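Fructooligosaccharide ABC transporter substrate-binding protein FusA (Streptococcus pneumoniae, PDB 5G5Y) captures short- and long-chain fructooligosaccharides, preferring tetrasaccharides and larger, and delivers them to the FusBC-MsmK ABC transporter for import. Local coordinates at residues I161-L164 with E165-N169. Sequence-based numbering, arbitrary orientation.
Sequences IKVL and EAFKN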
ATOM      1  N   ILE A 161       9.036  15.878  23.521  1.00 20.18           N
ATOM      2  CA  ILE A 161      10.232  16.725  23.498  1.00 21.15           C
ATOM      3  C   ILE A 161      11.128  16.409  24.744  1.00 21.39           C
ATOM      4  O   ILE A 161      12.326  16.199  24.583  1.00 21.50           O
ATOM      5  CB  ILE A 161       9.878  18.211  23.449  1.00 20.78           C
ATOM      6  CG1 ILE A 161       9.257  18.575  22.094  1.00 21.66           C
ATOM      7  CG2 ILE A 161      11.132  19.058  23.654  1.00 21.20           C
ATOM      8  CD1 ILE A 161       8.612  19.945  22.059  1.00 22.56           C
ATOM      9  N   LYS A 162      10.517  16.317  25.933  1.00 22.82           N
ATOM     10  CA  LYS A 162      11.246  16.049  27.205  1.00 26.03           C
ATOM     11  C   LYS A 162      11.935  14.689  27.180  1.00 24.22           C
ATOM     12  O   LYS A 162      13.098  14.563  27.515  1.00 23.13           O
ATOM     13  CB  LYS A 162      10.318  16.142  28.433  1.00 29.91           C
ATOM     14  CG  LYS A 162       9.684  17.517  28.679  1.00 37.09           C
ATOM     15  CD  LYS A 162       8.858  17.554  29.968  1.00 43.52           C
ATOM     16  CE  LYS A 162       7.846  18.712  30.003  1.00 48.89           C
ATOM     17  NZ  LYS A 162       6.514  18.360  29.397  1.00 52.13           N
ATOM     18  N   VAL A 163      11.241  13.667  26.694  1.00 21.76           N
ATOM     19  CA  VAL A 163      11.852  12.359  26.499  1.00 20.33           C
ATOM     20  C   VAL A 163      13.008  12.351  25.511  1.00 20.36           C
ATOM     21  O   VAL A 163      14.042  11.690  25.743  1.00 20.23           O
ATOM     22  CB  VAL A 163      10.761  11.323  26.085  1.00 21.58           C
ATOM     23  CG1 VAL A 163      11.344  10.080  25.455  1.00 22.25           C
ATOM     24  CG2 VAL A 163       9.941  10.981  27.297  1.00 22.94           C
ATOM     25  N   LEU A 164      12.847  13.032  24.372  1.00 18.52           N
ATOM     26  CA  LEU A 164      13.930  13.074  23.411  1.00 18.34           C
ATOM     27  C   LEU A 164      15.180  13.800  23.981  1.00 17.98           C
ATOM     28  O   LEU A 164      16.314  13.424  23.678  1.00 18.76           O
ATOM     29  CB  LEU A 164      13.477  13.754  22.107  1.00 18.49           C
ATOM     30  CG  LEU A 164      12.332  13.025  21.364  1.00 18.74           C
ATOM     31  CD1 LEU A 164      11.849  13.872  20.213  1.00 18.30           C
ATOM     32  CD2 LEU A 164      12.730  11.652  20.868  1.00 19.09           C
ATOM     33  N   GLU A 165      14.961  14.848  24.754  1.00 20.00           N
ATOM     34  CA  GLU A 165      16.094  15.567  25.407  1.00 23.23           C
ATOM     35  C   GLU A 165      16.832  14.682  26.403  1.00 22.76           C
ATOM     36  O   GLU A 165      18.066  14.703  26.446  1.00 25.97           O
ATOM     37  CB  GLU A 165      15.595  16.815  26.078  1.00 25.18           C
ATOM     38  CG  GLU A 165      15.207  17.839  25.034  1.00 28.80           C
ATOM     39  CD  GLU A 165      14.733  19.139  25.615  1.00 31.37           C
ATOM     40  OE1 GLU A 165      13.864  19.116  26.501  1.00 35.70           O
ATOM     41  OE2 GLU A 165      15.213  20.179  25.125  1.00 38.02           O
ATOM     42  N   ALA A 166      16.078  13.885  27.144  1.00 25.54           N
ATOM     43  CA  ALA A 166      16.659  12.860  28.054  1.00 26.79           C
ATOM     44  C   ALA A 166      17.422  11.781  27.283  1.00 27.49           C
ATOM     45  O   ALA A 166      18.531  11.391  27.682  1.00 28.61           O
ATOM     46  CB  ALA A 166      15.584  12.254  28.941  1.00 27.42           C
ATOM     47  N   PHE A 167      16.876  11.323  26.153  1.00 26.09           N
ATOM     48  CA  PHE A 167      17.625  10.443  25.255  1.00 25.09           C
ATOM     49  C   PHE A 167      18.901  11.111  24.732  1.00 25.87           C
ATOM     50  O   PHE A 167      19.931  10.459  24.578  1.00 26.28           O
ATOM     51  CB  PHE A 167      16.806  10.037  24.010  1.00 25.21           C
ATOM     52  CG  PHE A 167      15.627   9.131  24.273  1.00 24.64           C
ATOM     53  CD1 PHE A 167      15.422   8.471  25.499  1.00 24.27           C
ATOM     54  CD2 PHE A 167      14.744   8.875  23.234  1.00 23.11           C
ATOM     55  CE1 PHE A 167      14.336   7.632  25.678  1.00 23.53           C
ATOM     56  CE2 PHE A 167      13.662   8.023  23.407  1.00 23.63           C
ATOM     57  CZ  PHE A 167      13.463   7.389  24.618  1.00 24.27           C
ATOM     58  N   LYS A 168      18.815  12.392  24.388  1.00 26.57           N
ATOM     59  CA  LYS A 168      19.982  13.103  23.846  1.00 28.60           C
ATOM     60  C   LYS A 168      21.114  13.188  24.876  1.00 26.60           C
ATOM     61  O   LYS A 168      22.251  12.903  24.549  1.00 26.61           O
ATOM     62  CB  LYS A 168      19.598  14.514  23.372  1.00 28.40           C
ATOM     63  CG  LYS A 168      20.650  15.240  22.530  1.00 31.34           C
ATOM     64  CD  LYS A 168      20.288  16.718  22.414  1.00 35.54           C
ATOM     65  CE  LYS A 168      21.464  17.598  22.099  1.00 40.05           C
ATOM     66  NZ  LYS A 168      21.970  17.312  20.732  1.00 46.60           N
ATOM     67  N   ASN A 169      20.772  13.605  26.091  1.00 29.88           N
ATOM     68  CA  ASN A 169      21.755  14.010  27.115  1.00 30.88           C
ATOM     69  C   ASN A 169      21.988  12.959  28.197  1.00 32.82           C
ATOM     70  O   ASN A 169      22.921  13.095  28.976  1.00 35.17           O
ATOM     71  CB  ASN A 169      21.263  15.271  27.829  1.00 30.45           C
ATOM     72  CG  ASN A 169      20.987  16.421  26.871  1.00 30.24           C
ATOM     73  OD1 ASN A 169      21.719  16.627  25.917  1.00 29.11           O
ATOM     74  ND2 ASN A 169      19.907  17.166  27.124  1.00 32.90           N
TER
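L164 O accepts a hydrogen bond from K168 N at 2.8 Å, and V163 O takes F167 N at 2.9 Å with an N-H...O angle of 165°. Together with E165 N to I161 O and A166 N to K162 O, they form the i to i+4 ladder of an alpha-helix, the later turns of helix 157-169, which ends just before the calcium-binding loop that begins at D171. N169 N, bonded to E165 O, adds a last rung.

V163 and F167, one turn apart, make the main side-chain contact. A chi1 of 162° swings V163 CG1 opposite the backbone N and over the face of the F167 ring, 3.8 Å from the centroid and 23° off the normal, a CH-pi contact. A beta-branched valine suits the place because its short, stiff side chain presents a methyl to a flat aromatic partner. V163 and F167 both pack on L146 of helix 143-148, and W145 meets F167 edge-to-face. The F167 side chain lies about 5 Å from that of E180, a calcium ligand, and about 9 Å from the bound calcium ion.

L164 and I161 are branched aliphatic residues, buried here, and both touch L237 of helix 225-239. K168 instead runs its long chain to G241 O, which its NZ hydrogen-bonds. E165, partly exposed, also touches K240 of a neighbouring loop; its chain, extended beyond CG, runs beside I161, with E165 CG 3.3 Å from I161 O and E165 OE1 3.9 Å from I161 CG2.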